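Local coordinates for YcgJ protein (Bacillus subtilis, PDB 1XXL) that is probably an S-adenosylmethionine-dependent methyltransferase of undefined substrate, built on a Rossmann-like domain, at residues 38-43 against 66-71; 79-84 against 107-112; 120-125 against 230-235; 138-143 against 195-200. All blocks are in the same frame, centred on the assembly; numbering follows the deposited sequence.

Contact 1. Residues 38-43 against 66-71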
loop_
_atom_site.group_PDB
_atom_site.type_symbol
_atom_site.label_atom_id
_atom_site.label_comp_id
_atom_site.label_asym_id
_atom_site.label_seq_id
_atom_site.Cartn_x
_atom_site.Cartn_y
_atom_site.Cartn_z
ATOM N N ALA A 38 -15.215 -1.054 -3.571
ATOM C CA ALA A 38 -15.666 -0.060 -2.591
ATOM C C ALA A 38 -15.888 1.322 -3.217
ATOM O O ALA A 38 -16.783 2.045 -2.805
ATOM C CB ALA A 38 -14.705 0.006 -1.425
ATOM N N PHE A 39 -15.103 1.672 -4.234
ATOM C CA PHE A 39 -15.264 2.961 -4.901
ATOM C C PHE A 39 -16.433 2.985 -5.861
ATOM O O PHE A 39 -16.975 4.057 -6.144
ATOM C CB PHE A 39 -13.974 3.363 -5.657
ATOM C CG PHE A 39 -12.993 4.141 -4.816
ATOM C CD1 PHE A 39 -12.103 3.481 -3.973
ATOM C CD2 PHE A 39 -12.973 5.533 -4.853
ATOM C CE1 PHE A 39 -11.199 4.205 -3.168
ATOM C CE2 PHE A 39 -12.058 6.259 -4.071
ATOM C CZ PHE A 39 -11.183 5.590 -3.230
ATOM N N SER A 40 -16.810 1.806 -6.359
ATOM C CA SER A 40 -17.728 1.675 -7.501
ATOM C C SER A 40 -19.122 2.334 -7.367
ATOM O O SER A 40 -19.616 2.863 -8.343
ATOM C CB SER A 40 -17.883 0.197 -7.903
ATOM O OG SER A 40 -18.633 -0.528 -6.952
ATOM N N PRO A 41 -19.744 2.324 -6.166
ATOM C CA PRO A 41 -21.030 3.024 -6.060
ATOM C C PRO A 41 -20.959 4.537 -6.305
ATOM O O PRO A 41 -21.968 5.133 -6.673
ATOM C CB PRO A 41 -21.474 2.734 -4.610
ATOM C CG PRO A 41 -20.645 1.556 -4.169
ATOM C CD PRO A 41 -19.355 1.706 -4.879
ATOM N N TYR A 42 -19.769 5.134 -6.138
ATOM C CA TYR A 42 -19.562 6.588 -6.095
ATOM C C TYR A 42 -18.987 7.221 -7.351
ATOM O O TYR A 42 -18.971 8.430 -7.465
ATOM C CB TYR A 42 -18.595 6.926 -4.957
ATOM C CG TYR A 42 -18.991 6.323 -3.655
ATOM C CD1 TYR A 42 -20.062 6.842 -2.936
ATOM C CD2 TYR A 42 -18.328 5.223 -3.146
ATOM C CE1 TYR A 42 -20.462 6.272 -1.738
ATOM C CE2 TYR A 42 -18.709 4.660 -1.951
ATOM C CZ TYR A 42 -19.784 5.182 -1.253
ATOM O OH TYR A 42 -20.181 4.624 -0.058
ATOM N N VAL A 43 -18.468 6.426 -8.273
ATOM C CA VAL A 43 -17.766 6.974 -9.426
ATOM C C VAL A 43 -18.283 6.323 -10.701
ATOM O O VAL A 43 -19.013 5.354 -10.651
ATOM C CB VAL A 43 -16.220 6.768 -9.310
ATOM C CG1 VAL A 43 -15.646 7.507 -8.060
ATOM C CG2 VAL A 43 -15.851 5.272 -9.265
ATOM N N LYS A 66 -20.707 -9.935 -7.132
ATOM C CA LYS A 66 -21.392 -8.804 -6.491
ATOM C C LYS A 66 -22.251 -7.999 -7.479
ATOM O O LYS A 66 -22.939 -7.057 -7.075
ATOM C CB LYS A 66 -20.388 -7.893 -5.752
ATOM C CG LYS A 66 -19.656 -8.581 -4.578
ATOM C CD LYS A 66 -20.651 -9.045 -3.451
ATOM C CE LYS A 66 -20.021 -10.011 -2.433
ATOM N NZ LYS A 66 -21.049 -10.853 -1.662
ATOM N N GLY A 67 -22.214 -8.368 -8.760
ATOM C CA GLY A 67 -23.038 -7.717 -9.786
ATOM C C GLY A 67 -22.637 -6.304 -10.205
ATOM O O GLY A 67 -23.450 -5.557 -10.790
ATOM N N VAL A 68 -21.393 -5.915 -9.930
ATOM C CA VAL A 68 -20.937 -4.568 -10.302
ATOM C C VAL A 68 -20.457 -4.554 -11.763
ATOM O O VAL A 68 -19.666 -5.396 -12.177
ATOM C CB VAL A 68 -19.852 -4.005 -9.340
ATOM C CG1 VAL A 68 -20.302 -4.090 -7.894
ATOM C CG2 VAL A 68 -18.589 -4.731 -9.491
ATOM N N GLU A 69 -20.939 -3.578 -12.521
ATOM C CA GLU A 69 -20.704 -3.488 -13.954
ATOM C C GLU A 69 -19.713 -2.383 -14.362
ATOM O O GLU A 69 -19.361 -2.272 -15.539
ATOM C CB GLU A 69 -22.040 -3.233 -14.664
ATOM C CG GLU A 69 -23.176 -4.220 -14.265
ATOM C CD GLU A 69 -23.136 -5.562 -15.010
ATOM O OE1 GLU A 69 -22.115 -5.852 -15.695
ATOM O OE2 GLU A 69 -24.148 -6.325 -14.906
ATOM N N ASN A 70 -19.267 -1.571 -13.406
ATOM C CA ASN A 70 -18.427 -0.417 -13.710
ATOM C C ASN A 70 -16.977 -0.542 -13.173
ATOM O O ASN A 70 -16.290 0.467 -12.999
ATOM C CB ASN A 70 -19.111 0.873 -13.212
ATOM C CG ASN A 70 -19.136 0.987 -11.689
ATOM O OD1 ASN A 70 -19.155 -0.023 -10.970
ATOM N ND2 ASN A 70 -19.128 2.222 -11.191
ATOM N N VAL A 71 -16.530 -1.774 -12.924
ATOM C CA VAL A 71 -15.176 -2.037 -12.482
ATOM C C VAL A 71 -14.562 -3.041 -13.451
ATOM O O VAL A 71 -15.226 -3.993 -13.842
ATOM C CB VAL A 71 -15.098 -2.565 -10.993
ATOM C CG1 VAL A 71 -15.803 -1.638 -10.044
ATOM C CG2 VAL A 71 -15.676 -3.973 -10.868
#
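Asn70 meets Ser40 through both polar atoms of its carboxamide, ND2 and OD1. ND2 donates to the carbonyl O of Ser40 across 3.0 Å, and an angle of 165° at the hydrogen makes this a nearly straight bond. The acceptor lies close to the Asn70 amide plane, which ties down the rotation of that flat group, whereas the donor comes in moderately tilted from the serine carbonyl plane. OD1 rests against the methylene of the same serine, 3.3 Å from Ser40 CB. ND2 also lies 3.2 Å from Val43 O and makes a weak hydrogen bond with Gln44 O. Contact 38-43 with 66-71 joins the exits of two successive helices in the beta-alpha-beta succession of a Rossmann-like fold: helix 34-39 leads into strand 45-50, and helix 53-66, ended by a Schellman motif at Gly67, leads into strand 71-75. A backbone bond between Asn70 and Cys46 lies just ahead of the parallel pairing of those two strands. The Ser40 hydroxyl takes the position between backbone N and carbonyl carbon (chi1 71°) and bonds back to Leu37 O; CB itself faces the other segment. There Val71 CG1, beside its own backbone N, packs on Ser40 CB at 3.5 Å. Val68 CG1 approaches Ser40 OG less closely, at 4.0 Å. Both valines also touch Leu37 of helix 34-39 and Ala63 of helix 53-66.

Contact 2. Residues 79-84 against 107-112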
loop_
_atom_site.group_PDB
_atom_site.type_symbol
_atom_site.label_atom_id
_atom_site.label_comp_id
_atom_site.label_asym_id
_atom_site.label_seq_id
_atom_site.Cartn_x
_atom_site.Cartn_y
_atom_site.Cartn_z
ATOM N N GLU A 79 5.053 0.407 -12.759
ATOM C CA GLU A 79 6.239 0.941 -13.437
ATOM C C GLU A 79 6.013 1.151 -14.931
ATOM O O GLU A 79 6.778 1.834 -15.571
ATOM C CB GLU A 79 7.458 0.031 -13.225
ATOM C CG GLU A 79 8.034 0.108 -11.818
ATOM C CD GLU A 79 7.428 -0.881 -10.837
ATOM O OE1 GLU A 79 6.519 -1.661 -11.217
ATOM O OE2 GLU A 79 7.889 -0.894 -9.675
ATOM N N SER A 80 4.972 0.549 -15.480
ATOM C CA SER A 80 4.625 0.734 -16.890
ATOM C C SER A 80 3.128 0.649 -17.059
ATOM O O SER A 80 2.587 -0.392 -17.377
ATOM C CB SER A 80 5.309 -0.332 -17.759
ATOM O OG SER A 80 5.205 0.014 -19.139
ATOM N N LEU A 81 2.451 1.748 -16.795
ATOM C CA LEU A 81 1.014 1.833 -16.999
ATOM C C LEU A 81 0.726 2.106 -18.482
ATOM O O LEU A 81 1.341 2.980 -19.089
ATOM C CB LEU A 81 0.418 2.948 -16.150
ATOM C CG LEU A 81 0.576 2.772 -14.650
ATOM C CD1 LEU A 81 0.134 4.038 -13.943
ATOM C CD2 LEU A 81 -0.202 1.552 -14.168
ATOM N N PRO A 82 -0.214 1.355 -19.064
ATOM C CA PRO A 82 -0.508 1.508 -20.480
ATOM C C PRO A 82 -1.406 2.699 -20.861
ATOM O O PRO A 82 -1.641 2.924 -22.037
ATOM C CB PRO A 82 -1.204 0.180 -20.801
ATOM C CG PRO A 82 -1.976 -0.136 -19.512
ATOM C CD PRO A 82 -1.007 0.267 -18.444
ATOM N N PHE A 83 -1.863 3.476 -19.883
ATOM C CA PHE A 83 -2.944 4.418 -20.076
ATOM C C PHE A 83 -2.406 5.712 -20.597
ATOM O O PHE A 83 -1.233 5.990 -20.422
ATOM C CB PHE A 83 -3.706 4.639 -18.759
ATOM C CG PHE A 83 -4.185 3.355 -18.145
ATOM C CD1 PHE A 83 -5.191 2.624 -18.760
ATOM C CD2 PHE A 83 -3.597 2.856 -17.009
ATOM C CE1 PHE A 83 -5.631 1.425 -18.227
ATOM C CE2 PHE A 83 -4.025 1.648 -16.467
ATOM C CZ PHE A 83 -5.036 0.925 -17.075
ATOM N N PRO A 84 -3.262 6.515 -21.251
ATOM C CA PRO A 84 -2.831 7.823 -21.744
ATOM C C PRO A 84 -2.475 8.801 -20.612
ATOM O O PRO A 84 -2.942 8.641 -19.486
ATOM C CB PRO A 84 -4.075 8.341 -22.476
ATOM C CG PRO A 84 -4.948 7.188 -22.655
ATOM C CD PRO A 84 -4.680 6.263 -21.552
ATOM N N VAL A 107 5.894 6.202 -9.280
ATOM C CA VAL A 107 5.372 7.543 -9.005
ATOM C C VAL A 107 5.390 8.418 -10.230
ATOM O O VAL A 107 4.495 9.236 -10.428
ATOM C CB VAL A 107 6.148 8.258 -7.862
ATOM C CG1 VAL A 107 5.626 9.700 -7.664
ATOM C CG2 VAL A 107 6.005 7.476 -6.559
ATOM N N ARG A 108 6.421 8.257 -11.055
ATOM C CA ARG A 108 6.515 8.994 -12.293
ATOM C C ARG A 108 5.335 8.617 -13.212
ATOM O O ARG A 108 4.712 9.477 -13.840
ATOM C CB ARG A 108 7.886 8.699 -12.936
ATOM C CG ARG A 108 8.293 9.563 -14.095
ATOM C CD ARG A 108 9.651 9.093 -14.696
ATOM N NE ARG A 108 10.542 8.572 -13.643
ATOM C CZ ARG A 108 11.578 7.745 -13.833
ATOM N NH1 ARG A 108 11.940 7.357 -15.060
ATOM N NH2 ARG A 108 12.282 7.324 -12.782
ATOM N N GLU A 109 5.018 7.333 -13.265
ATOM C CA GLU A 109 3.886 6.835 -14.057
ATOM C C GLU A 109 2.530 7.283 -13.487
ATOM O O GLU A 109 1.648 7.692 -14.246
ATOM C CB GLU A 109 3.936 5.301 -14.161
ATOM C CG GLU A 109 4.891 4.787 -15.207
ATOM C CD GLU A 109 4.425 5.073 -16.649
ATOM O OE1 GLU A 109 4.944 6.059 -17.227
ATOM O OE2 GLU A 109 3.557 4.342 -17.199
ATOM N N VAL A 110 2.383 7.204 -12.159
ATOM C CA VAL A 110 1.197 7.699 -11.479
ATOM C C VAL A 110 0.974 9.163 -11.842
ATOM O O VAL A 110 -0.124 9.523 -12.249
ATOM C CB VAL A 110 1.291 7.547 -9.945
ATOM C CG1 VAL A 110 0.276 8.420 -9.233
ATOM C CG2 VAL A 110 1.111 6.105 -9.563
ATOM N N ALA A 111 2.012 10.000 -11.709
ATOM C CA ALA A 111 1.871 11.410 -12.027
ATOM C C ALA A 111 1.496 11.628 -13.484
ATOM O O ALA A 111 0.673 12.504 -13.783
ATOM C CB ALA A 111 3.159 12.194 -11.682
ATOM N N ARG A 112 2.076 10.839 -14.393
ATOM C CA ARG A 112 1.791 10.977 -15.824
ATOM C C ARG A 112 0.308 10.741 -16.153
ATOM O O ARG A 112 -0.307 11.541 -16.843
ATOM C CB ARG A 112 2.679 10.028 -16.661
ATOM C CG ARG A 112 2.385 10.072 -18.117
ATOM C CD ARG A 112 3.284 9.134 -18.894
ATOM N NE ARG A 112 2.922 7.744 -18.696
ATOM C CZ ARG A 112 1.854 7.155 -19.230
ATOM N NH1 ARG A 112 1.029 7.832 -19.990
ATOM N NH2 ARG A 112 1.615 5.882 -18.995
#
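Glu109 lies alongside Leu81, the two side chains pointing opposite ways as they pass: Glu109 CB is 4.0 Å from Leu81 CD1. In this Rossmann-like methyltransferase domain, the loop after strand 71-75, carrying Glu79, which is assigned to the S-adenosylmethionine site, is thereby held against helix 103-113. Further along the acid, Glu109 CG packs on Glu79 O at 3.5 Å. A bend at chi2 (-70°) turns CD out of the extended line. OE2 then accepts from Leu81 N at 2.8 Å, through its anti lone pair, though the bond is bent to 136° at the hydrogen. Arg112, one turn later in the helix, takes the carboxylate side-on with NE and NH2, one to each oxygen; both nitrogens approach from out of the carboxylate plane, while the oxygens stay near the guanidinium plane. OE2 thus serves two donors, and the salt bridge probably steadies the acid's charge. Arg112 NH1 has a second ionic partner in Asp85. Outside the contact, the Glu79 carboxylate bonds through OE2 to Asp102 N. The guanidinium's far end grips one atom end-on: Arg112 NH1 and NH2 donate to Phe83 O at 2.9 and 3.2 Å, with the oxygen near its plane.

Contact 3. Residues 120-125 against 230-235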
loop_
_atom_site.group_PDB
_atom_site.type_symbol
_atom_site.label_atom_id
_atom_site.label_comp_id
_atom_site.label_asym_id
_atom_site.label_seq_id
_atom_site.Cartn_x
_atom_site.Cartn_y
_atom_site.Cartn_z
ATOM N N PHE A 120 -3.915 11.410 -5.959
ATOM C CA PHE A 120 -3.255 10.130 -5.701
ATOM C C PHE A 120 -3.389 9.834 -4.214
ATOM O O PHE A 120 -2.944 10.627 -3.365
ATOM C CB PHE A 120 -1.765 10.209 -6.085
ATOM C CG PHE A 120 -0.970 8.954 -5.804
ATOM C CD1 PHE A 120 -1.521 7.687 -5.991
ATOM C CD2 PHE A 120 0.358 9.051 -5.402
ATOM C CE1 PHE A 120 -0.770 6.539 -5.739
ATOM C CE2 PHE A 120 1.110 7.921 -5.167
ATOM C CZ PHE A 120 0.552 6.660 -5.336
ATOM N N LEU A 121 -4.024 8.712 -3.906
ATOM C CA LEU A 121 -4.280 8.307 -2.540
ATOM C C LEU A 121 -3.451 7.074 -2.248
ATOM O O LEU A 121 -3.706 5.988 -2.783
ATOM C CB LEU A 121 -5.772 8.042 -2.331
ATOM C CG LEU A 121 -6.646 9.263 -2.606
ATOM C CD1 LEU A 121 -8.081 8.877 -2.642
ATOM C CD2 LEU A 121 -6.450 10.346 -1.578
ATOM N N LEU A 122 -2.447 7.258 -1.395
ATOM C CA LEU A 122 -1.461 6.245 -1.133
ATOM C C LEU A 122 -1.531 5.834 0.321
ATOM O O LEU A 122 -1.327 6.668 1.202
ATOM C CB LEU A 122 -0.086 6.827 -1.476
ATOM C CG LEU A 122 1.147 6.060 -1.069
ATOM C CD1 LEU A 122 1.237 4.778 -1.860
ATOM C CD2 LEU A 122 2.396 6.929 -1.270
ATOM N N VAL A 123 -1.850 4.558 0.561
ATOM C CA VAL A 123 -1.767 3.972 1.879
ATOM C C VAL A 123 -0.676 2.925 1.877
ATOM O O VAL A 123 -0.652 2.039 1.023
ATOM C CB VAL A 123 -3.136 3.320 2.348
ATOM C CG1 VAL A 123 -2.956 2.461 3.607
ATOM C CG2 VAL A 123 -4.118 4.390 2.592
ATOM N N ASP A 124 0.235 3.042 2.831
ATOM C CA ASP A 124 1.183 1.989 3.060
ATOM C C ASP A 124 1.739 2.106 4.461
ATOM O O ASP A 124 1.531 3.089 5.149
ATOM C CB ASP A 124 2.309 2.010 1.989
ATOM C CG ASP A 124 2.850 0.606 1.668
ATOM O OD1 ASP A 124 3.634 0.506 0.698
ATOM O OD2 ASP A 124 2.515 -0.383 2.385
ATOM N N HIS A 125 2.431 1.073 4.900
ATOM C CA HIS A 125 3.266 1.243 6.063
ATOM C C HIS A 125 4.607 1.829 5.578
ATOM O O HIS A 125 4.944 1.747 4.395
ATOM C CB HIS A 125 3.399 -0.010 6.942
ATOM C CG HIS A 125 3.465 -1.290 6.192
ATOM N ND1 HIS A 125 4.652 -1.836 5.771
ATOM C CD2 HIS A 125 2.491 -2.148 5.806
ATOM C CE1 HIS A 125 4.409 -2.974 5.142
ATOM N NE2 HIS A 125 3.103 -3.182 5.144
ATOM N N ILE A 230 0.170 5.099 7.057
ATOM C CA ILE A 230 -0.205 6.447 6.686
ATOM C C ILE A 230 -1.135 6.456 5.467
ATOM O O ILE A 230 -1.098 5.550 4.644
ATOM C CB ILE A 230 1.089 7.279 6.426
ATOM C CG1 ILE A 230 0.784 8.774 6.406
ATOM C CG2 ILE A 230 1.792 6.762 5.171
ATOM C CD1 ILE A 230 2.048 9.690 6.339
ATOM N N LEU A 231 -1.971 7.486 5.366
ATOM C CA LEU A 231 -2.570 7.875 4.098
ATOM C C LEU A 231 -1.937 9.175 3.692
ATOM O O LEU A 231 -2.018 10.184 4.426
ATOM C CB LEU A 231 -4.083 8.053 4.171
ATOM C CG LEU A 231 -4.718 8.738 2.934
ATOM C CD1 LEU A 231 -4.499 7.940 1.673
ATOM C CD2 LEU A 231 -6.236 8.953 3.137
ATOM N N ILE A 232 -1.308 9.144 2.525
ATOM C CA ILE A 232 -0.738 10.313 1.899
ATOM C C ILE A 232 -1.637 10.660 0.718
ATOM O O ILE A 232 -2.047 9.771 -0.045
ATOM C CB ILE A 232 0.692 10.015 1.376
ATOM C CG1 ILE A 232 1.664 9.796 2.532
ATOM C CG2 ILE A 232 1.213 11.130 0.473
ATOM C CD1 ILE A 232 2.838 8.937 2.142
ATOM N N GLN A 233 -1.929 11.945 0.563
ATOM C CA GLN A 233 -2.564 12.460 -0.633
ATOM C C GLN A 233 -1.568 13.260 -1.466
ATOM O O GLN A 233 -0.914 14.190 -0.958
ATOM C CB GLN A 233 -3.770 13.320 -0.300
ATOM C CG GLN A 233 -4.531 13.807 -1.538
ATOM C CD GLN A 233 -5.899 14.389 -1.214
ATOM O OE1 GLN A 233 -6.920 13.886 -1.671
ATOM N NE2 GLN A 233 -5.921 15.442 -0.449
ATOM N N GLY A 234 -1.442 12.868 -2.731
ATOM C CA GLY A 234 -0.771 13.672 -3.764
ATOM C C GLY A 234 -1.768 14.383 -4.670
ATOM O O GLY A 234 -2.786 13.808 -5.078
ATOM N N ILE A 235 -1.522 15.652 -4.963
ATOM C CA ILE A 235 -2.322 16.365 -5.936
ATOM C C ILE A 235 -1.391 16.865 -7.047
ATOM O O ILE A 235 -0.361 17.519 -6.769
ATOM C CB ILE A 235 -3.151 17.541 -5.294
ATOM C CG1 ILE A 235 -4.186 16.971 -4.320
ATOM C CG2 ILE A 235 -3.879 18.329 -6.387
ATOM C CD1 ILE A 235 -4.814 17.969 -3.454
#
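Leu231 leans over the neighbouring strand onto Val123, its non-hydrogen-bonded partner. Leu231 CB is 4.0 Å from Val123 CG2. CG stands anti to the backbone N (chi1 168°), and beyond it CD1 makes the main contacts: it touches the same Val123 CG2 at 3.7 Å, sits 3.4 Å from the carbonyl O of Leu122, and also brushes Leu121 CB. On this face of the sheet Leu121 runs beside Gln233, both pointing the same way, with Leu121 CD2 at 3.6 Å from Gln233 OE1; that oxygen accepts a hydrogen bond from Arg119. Helix 7-17 covers the face, Thr16 touching Leu121, Leu231 and Gln233. On the opposite face Leu122 and Ile232 also lie side by side, Leu122 CD2 to Ile232 CD1 at 4.0 Å, under Trp157 of helix 154-163. Between the two faces the strand segments run antiparallel, their N-to-C directions 156° apart. Reciprocal backbone bonds join Phe120 with Gly234 and Leu122 with Ile232, all at 164° or straighter. Toward Asp124 the pairing slackens: Ile230 N to Asp124 O is 3.1 Å, and the bond from Asp124 N to Ile230 O is weak. The Asp124 carboxylate is held separately, OD2 bonding to His98 ND1 and accepting from His125 N. Val123 sits about 4 Å, side chain to side chain, from Arg94 of the S-adenosylmethionine site. The main strands are ordered 71-75, 45-50, 24-28, 88-94, 118-125, 222-236, 166-179, with 222-236 antiparallel to both its neighbours, as in the class I methyltransferase fold (3-2-1-4-5-7-6).

Contact 4. Residues 138-143 against 195-200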
loop_
_atom_site.group_PDB
_atom_site.type_symbol
_atom_site.label_atom_id
_atom_site.label_comp_id
_atom_site.label_asym_id
_atom_site.label_seq_id
_atom_site.Cartn_x
_atom_site.Cartn_y
_atom_site.Cartn_z
ATOM N N ASN A 138 12.089 -3.076 7.610
ATOM C CA ASN A 138 12.207 -3.649 6.269
ATOM C C ASN A 138 12.679 -5.099 6.281
ATOM O O ASN A 138 12.155 -5.946 5.516
ATOM C CB ASN A 138 13.100 -2.796 5.363
ATOM C CG ASN A 138 12.315 -1.718 4.645
ATOM O OD1 ASN A 138 11.571 -2.023 3.725
ATOM N ND2 ASN A 138 12.455 -0.465 5.078
ATOM N N HIS A 139 13.655 -5.380 7.136
ATOM C CA HIS A 139 14.133 -6.741 7.344
ATOM C C HIS A 139 12.992 -7.624 7.897
ATOM O O HIS A 139 12.787 -8.738 7.411
ATOM C CB HIS A 139 15.353 -6.761 8.290
ATOM C CG HIS A 139 16.016 -8.099 8.394
ATOM N ND1 HIS A 139 16.569 -8.743 7.305
ATOM C CD2 HIS A 139 16.206 -8.925 9.451
ATOM C CE1 HIS A 139 17.073 -9.907 7.688
ATOM N NE2 HIS A 139 16.852 -10.047 8.985
ATOM N N LEU A 140 12.256 -7.133 8.897
ATOM C CA LEU A 140 11.154 -7.921 9.480
ATOM C C LEU A 140 10.163 -8.329 8.404
ATOM O O LEU A 140 9.792 -9.495 8.295
ATOM C CB LEU A 140 10.439 -7.154 10.572
ATOM C CG LEU A 140 9.194 -7.785 11.217
ATOM C CD1 LEU A 140 9.529 -9.078 11.953
ATOM C CD2 LEU A 140 8.590 -6.794 12.162
ATOM N N ASN A 141 9.755 -7.371 7.585
ATOM C CA ASN A 141 8.762 -7.636 6.555
ATOM C C ASN A 141 9.307 -8.522 5.395
ATOM O O ASN A 141 8.572 -9.368 4.855
ATOM C CB ASN A 141 8.159 -6.321 6.061
ATOM C CG ASN A 141 7.123 -5.740 7.042
ATOM O OD1 ASN A 141 6.313 -6.463 7.633
ATOM N ND2 ASN A 141 7.141 -4.449 7.197
ATOM N N ARG A 142 10.579 -8.355 5.034
ATOM C CA ARG A 142 11.191 -9.209 4.009
ATOM C C ARG A 142 11.356 -10.676 4.477
ATOM O O ARG A 142 11.248 -11.604 3.684
ATOM C CB ARG A 142 12.550 -8.644 3.551
ATOM C CG ARG A 142 12.934 -9.011 2.090
ATOM C CD ARG A 142 14.023 -7.996 1.509
ATOM N NE ARG A 142 13.662 -6.543 1.477
ATOM C CZ ARG A 142 14.293 -5.553 2.142
ATOM N NH1 ARG A 142 15.312 -5.805 2.954
ATOM N NH2 ARG A 142 13.894 -4.280 2.013
ATOM N N LEU A 143 11.631 -10.878 5.757
ATOM C CA LEU A 143 11.771 -12.232 6.306
ATOM C C LEU A 143 10.455 -12.990 6.128
ATOM O O LEU A 143 10.438 -14.182 5.793
ATOM C CB LEU A 143 12.138 -12.179 7.792
ATOM C CG LEU A 143 13.598 -11.881 8.141
ATOM C CD1 LEU A 143 13.757 -11.697 9.623
ATOM C CD2 LEU A 143 14.493 -13.023 7.688
ATOM N N LYS A 195 11.924 -18.761 12.792
ATOM C CA LYS A 195 12.902 -18.665 13.870
ATOM C C LYS A 195 13.733 -17.386 13.706
ATOM O O LYS A 195 14.071 -16.746 14.700
ATOM C CB LYS A 195 13.841 -19.888 13.959
ATOM C CG LYS A 195 13.211 -21.222 14.465
ATOM C CD LYS A 195 12.872 -21.279 15.993
ATOM C CE LYS A 195 12.825 -22.751 16.524
ATOM N NZ LYS A 195 12.563 -22.868 18.016
ATOM N N GLN A 196 14.064 -17.030 12.459
ATOM C CA GLN A 196 14.796 -15.769 12.183
ATOM C C GLN A 196 13.973 -14.529 12.590
ATOM O O GLN A 196 14.506 -13.574 13.147
ATOM C CB GLN A 196 15.185 -15.651 10.705
ATOM C CG GLN A 196 16.166 -16.712 10.211
ATOM C CD GLN A 196 16.428 -16.602 8.687
ATOM O OE1 GLN A 196 16.804 -15.527 8.182
ATOM N NE2 GLN A 196 16.235 -17.713 7.964
ATOM N N ILE A 197 12.681 -14.554 12.292
ATOM C CA ILE A 197 11.760 -13.475 12.723
ATOM C C ILE A 197 11.745 -13.356 14.246
ATOM O O ILE A 197 11.841 -12.260 14.785
ATOM C CB ILE A 197 10.326 -13.706 12.201
ATOM C CG1 ILE A 197 10.289 -13.437 10.698
ATOM C CG2 ILE A 197 9.354 -12.773 12.901
ATOM C CD1 ILE A 197 9.144 -13.962 9.998
ATOM N N ILE A 198 11.650 -14.490 14.944
ATOM C CA ILE A 198 11.571 -14.490 16.396
ATOM C C ILE A 198 12.846 -13.895 16.986
ATOM O O ILE A 198 12.779 -13.045 17.868
ATOM C CB ILE A 198 11.273 -15.906 16.958
ATOM C CG1 ILE A 198 9.857 -16.360 16.537
ATOM C CG2 ILE A 198 11.420 -15.917 18.458
ATOM C CD1 ILE A 198 9.562 -17.874 16.745
ATOM N N THR A 199 14.005 -14.311 16.472
ATOM C CA THR A 199 15.304 -13.746 16.897
ATOM C C THR A 199 15.371 -12.224 16.657
ATOM O O THR A 199 15.835 -11.479 17.507
ATOM C CB THR A 199 16.490 -14.427 16.151
ATOM O OG1 THR A 199 16.500 -15.821 16.447
ATOM C CG2 THR A 199 17.830 -13.851 16.554
ATOM N N HIS A 200 14.907 -11.788 15.489
ATOM C CA HIS A 200 14.890 -10.367 15.117
ATOM C C HIS A 200 14.088 -9.544 16.120
ATOM O O HIS A 200 14.547 -8.511 16.595
ATOM C CB HIS A 200 14.289 -10.236 13.709
ATOM C CG HIS A 200 14.442 -8.886 13.091
ATOM N ND1 HIS A 200 15.667 -8.275 12.916
ATOM C CD2 HIS A 200 13.518 -8.041 12.574
ATOM C CE1 HIS A 200 15.489 -7.105 12.328
ATOM N NE2 HIS A 200 14.192 -6.939 12.103
#
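His139 presents its ring edge to the face of His200 in a T-shaped pair, with centroids 4.8 Å apart and planes at 74°. The atom that does the touching is His139 CD2, which stands over the His200 ring offset toward the rim, 3.5 Å from His200 CE1. Both histidines leave their helices toward the other segment, and in each CG is anti to the backbone N (chi1 -172° and -169°). Beside the rings, Leu140 CB packs on His200 CD2 at 3.8 Å. Leu140 crosses Ile197 at about a right angle, CD1 of the leucine meeting CG2 of the isoleucine. Leu143 lies alongside Ile197, pointing the other way, its CB 3.7 Å from Ile197 CG1, and turns CD2 to Gln196 OE1 at 3.4 Å. These side chains occupy the space between two nearly antiparallel helical segments whose axes approach to 9.8 Å. In the next shell, Leu143 CG lies over a face of the His139 ring, near its rim. His200 is positioned from the same helix it packs on: NE2 bonds to Phe136 O, and its ring stacks with that of Phe136. Trp183 and Tyr180 of helix 180-187 back Leu140 and Ile197, and Phe225 of strand 222-236 also touches Leu140; the contact lies away from the annotated sites. The two segments share no hydrogen bonds, and adhesion between them is apolar and aromatic. The carbonyl partner of His200 NE2 implies a proton on that nitrogen, and the 4.5 Å between His139 NE2 and His200 ND1 would probably disfavour both rings being charged together.

Contacts 1, 2 and 3 follow one another along the chain and belong to the Rossmann-like part, whereas contact 4 is nested inside the loop that contact 3 closes. Contact 3 is nearest the middle, its centre about 8 Å from that of the chain. It touches contact 2 by packing of Val110 CG1 on Phe120 CG at 3.7 Å, and contact 4 where His125 CE1 meets Asn141 ND2, also at 3.7 Å. Contacts 1 and 4 lie on opposite sides of the chain's centre, about 38 Å apart between their centres. Contact 2 contains Glu79, probably part of the S-adenosylmethionine site, and contact 3 borders Arg94; contacts 1 and 4 lie away from that site.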